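Local coordinates for protein lipase (Photobacterium sp. M37, PDB 2ORY) that hydrolyses triacylglycerols as a cold-adapted class 3 lipase with an alpha/beta-hydrolase fold, at residues A[97-102]-A[237-242]. Sequence-based numbering, arbitrary orientation.
Sequences ISDWLF and IVPYAW
Leu101 reaches from helix 97-102 into the bend of 237-242 and touches three of its residues. CG lies anti to the backbone N (chi1 178°), which carries both methyls to the other segment. Leu101 CD1 meets the six-membered ring of Trp242 obliquely, 3.3 Å from CH2, a tight contact. Leu101 CD1 also lies 4.2 Å from Ala241 CB. Leu101 CD2 turns to Val238 and sits 3.9 Å from Val238 CA.

The branched aliphatic chains interlock beside it. Val238 CG2 packs against Ile97, 3.8 Å from CD1, and also touches CG1 and CG2. Ile97 CG2 meets Ile237 CD1 at 3.8 Å.

The protein has the alpha/beta-hydrolase fold of class 3 lipases, and the contact joins helix 97-102 to the segment after Asp236. Segment 237-242 has a 3-10 turn at 238-240. Asp236 is arranged with Ser174 and His312 consistently with the Ser-His-Asp triad expected of this family. Val238 N donates a hydrogen bond to Asp236 OD1. Ile97 and Val238 both touch His312, and Trp100 touches Ser174, so the contact borders the probable active site.

Two aromatic rings flank the aliphatic chains. Val238 CG1 lies at the Trp100 edge, near the ring plane and 4.0 Å from CH2. Leu101 CB covers part of one face of that indole. Phe102 CZ touches Ile237 CD1 at 4.0 Å, with the two side chains crossing at about a right angle. A cis peptide joins Ala241 to Trp242.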
loop_
_atom_site.group_PDB
_atom_site.type_symbol
_atom_site.label_atom_id
_atom_site.label_comp_id
_atom_site.label_asym_id
_atom_site.label_seq_id
_atom_site.Cartn_x
_atom_site.Cartn_y
_atom_site.Cartn_z
ATOM N N ILE A 97 -12.752 4.489 3.719
ATOM C CA ILE A 97 -12.763 3.043 3.559
ATOM C C ILE A 97 -14.043 2.417 2.991
ATOM O O ILE A 97 -13.975 1.576 2.090
ATOM C CB ILE A 97 -12.392 2.336 4.923
ATOM C CG1 ILE A 97 -10.992 2.760 5.363
ATOM C CG2 ILE A 97 -12.434 0.817 4.775
ATOM C CD1 ILE A 97 -10.699 2.455 6.814
ATOM N N SER A 98 -15.206 2.816 3.497
ATOM C CA SER A 98 -16.465 2.217 3.037
ATOM C C SER A 98 -16.691 2.425 1.540
ATOM O O SER A 98 -17.273 1.580 0.871
ATOM C CB SER A 98 -17.650 2.789 3.839
ATOM O OG SER A 98 -18.849 2.102 3.550
ATOM N N ASP A 99 -16.209 3.546 1.016
ATOM C CA ASP A 99 -16.379 3.846 -0.400
ATOM C C ASP A 99 -15.402 3.116 -1.318
ATOM O O ASP A 99 -15.846 2.436 -2.235
ATOM C CB ASP A 99 -16.291 5.354 -0.659
ATOM C CG ASP A 99 -17.451 6.131 -0.015
ATOM O OD1 ASP A 99 -18.295 5.496 0.654
ATOM O OD2 ASP A 99 -17.518 7.368 -0.169
ATOM N N TRP A 100 -14.091 3.252 -1.092
ATOM C CA TRP A 100 -13.128 2.588 -1.970
ATOM C C TRP A 100 -12.894 1.104 -1.683
ATOM O O TRP A 100 -12.453 0.373 -2.567
ATOM C CB TRP A 100 -11.782 3.331 -1.992
ATOM C CG TRP A 100 -11.032 3.331 -0.700
ATOM C CD1 TRP A 100 -11.060 4.301 0.261
ATOM C CD2 TRP A 100 -10.178 2.282 -0.192
ATOM N NE1 TRP A 100 -10.286 3.925 1.333
ATOM C CE2 TRP A 100 -9.735 2.695 1.086
ATOM C CE3 TRP A 100 -9.751 1.043 -0.692
ATOM C CZ2 TRP A 100 -8.877 1.901 1.879
ATOM C CZ3 TRP A 100 -8.894 0.261 0.099
ATOM C CH2 TRP A 100 -8.472 0.697 1.368
ATOM N N LEU A 101 -13.196 0.651 -0.468
ATOM C CA LEU A 101 -13.007 -0.758 -0.125
ATOM C C LEU A 101 -14.321 -1.574 -0.162
ATOM O O LEU A 101 -14.456 -2.500 -0.957
ATOM C CB LEU A 101 -12.346 -0.879 1.259
ATOM C CG LEU A 101 -12.147 -2.320 1.749
ATOM C CD1 LEU A 101 -11.077 -2.989 0.890
ATOM C CD2 LEU A 101 -11.736 -2.333 3.220
ATOM N N PHE A 102 -15.290 -1.233 0.682
ATOM C CA PHE A 102 -16.558 -1.970 0.690
ATOM C C PHE A 102 -17.308 -1.982 -0.656
ATOM O O PHE A 102 -17.953 -2.962 -0.993
ATOM C CB PHE A 102 -17.515 -1.410 1.749
ATOM C CG PHE A 102 -17.090 -1.658 3.167
ATOM C CD1 PHE A 102 -15.840 -2.181 3.464
ATOM C CD2 PHE A 102 -17.958 -1.360 4.212
ATOM C CE1 PHE A 102 -15.458 -2.405 4.779
ATOM C CE2 PHE A 102 -17.591 -1.579 5.531
ATOM C CZ PHE A 102 -16.332 -2.105 5.816
ATOM N N ILE A 237 -9.708 -2.223 10.022
ATOM C CA ILE A 237 -10.571 -3.126 9.254
ATOM C C ILE A 237 -10.079 -3.469 7.841
ATOM O O ILE A 237 -10.360 -4.554 7.341
ATOM C CB ILE A 237 -12.032 -2.584 9.116
ATOM C CG1 ILE A 237 -12.021 -1.257 8.368
ATOM C CG2 ILE A 237 -12.694 -2.418 10.484
ATOM C CD1 ILE A 237 -13.384 -0.669 8.156
ATOM N N VAL A 238 -9.333 -2.580 7.202
ATOM C CA VAL A 238 -8.871 -2.822 5.826
ATOM C C VAL A 238 -8.230 -4.176 5.535
ATOM O O VAL A 238 -8.624 -4.862 4.591
ATOM C CB VAL A 238 -7.943 -1.705 5.392
ATOM C CG1 VAL A 238 -7.327 -2.007 4.020
ATOM C CG2 VAL A 238 -8.742 -0.426 5.359
ATOM N N PRO A 239 -7.227 -4.578 6.332
ATOM C CA PRO A 239 -6.588 -5.873 6.102
ATOM C C PRO A 239 -7.569 -7.024 6.263
ATOM O O PRO A 239 -7.244 -8.150 5.898
ATOM C CB PRO A 239 -5.511 -5.925 7.180
ATOM C CG PRO A 239 -5.137 -4.519 7.325
ATOM C CD PRO A 239 -6.476 -3.823 7.346
ATOM N N TYR A 240 -8.748 -6.755 6.828
ATOM C CA TYR A 240 -9.742 -7.821 7.037
ATOM C C TYR A 240 -10.525 -8.247 5.799
ATOM O O TYR A 240 -11.376 -9.134 5.878
ATOM C CB TYR A 240 -10.751 -7.440 8.131
ATOM C CG TYR A 240 -10.230 -7.556 9.552
ATOM C CD1 TYR A 240 -9.321 -6.624 10.060
ATOM C CD2 TYR A 240 -10.671 -8.577 10.400
ATOM C CE1 TYR A 240 -8.867 -6.696 11.368
ATOM C CE2 TYR A 240 -10.215 -8.662 11.733
ATOM C CZ TYR A 240 -9.315 -7.714 12.203
ATOM O OH TYR A 240 -8.852 -7.763 13.502
ATOM N N ALA A 241 -10.266 -7.595 4.670
ATOM C CA ALA A 241 -10.917 -7.934 3.407
ATOM C C ALA A 241 -9.825 -8.550 2.534
ATOM O O ALA A 241 -8.668 -8.107 2.595
ATOM C CB ALA A 241 -11.464 -6.681 2.746
ATOM N N TRP A 242 -10.155 -9.543 1.715
ATOM C CA TRP A 242 -11.493 -10.088 1.575
ATOM C C TRP A 242 -11.587 -11.563 1.996
ATOM O O TRP A 242 -12.437 -12.297 1.507
ATOM C CB TRP A 242 -11.941 -9.955 0.115
ATOM C CG TRP A 242 -12.407 -8.587 -0.269
ATOM C CD1 TRP A 242 -13.699 -8.129 -0.275
ATOM C CD2 TRP A 242 -11.595 -7.502 -0.725
ATOM N NE1 TRP A 242 -13.739 -6.832 -0.712
ATOM C CE2 TRP A 242 -12.461 -6.418 -0.995
ATOM C CE3 TRP A 242 -10.223 -7.340 -0.936
ATOM C CZ2 TRP A 242 -11.995 -5.187 -1.466
ATOM C CZ3 TRP A 242 -9.755 -6.111 -1.410
ATOM C CH2 TRP A 242 -10.640 -5.054 -1.669
#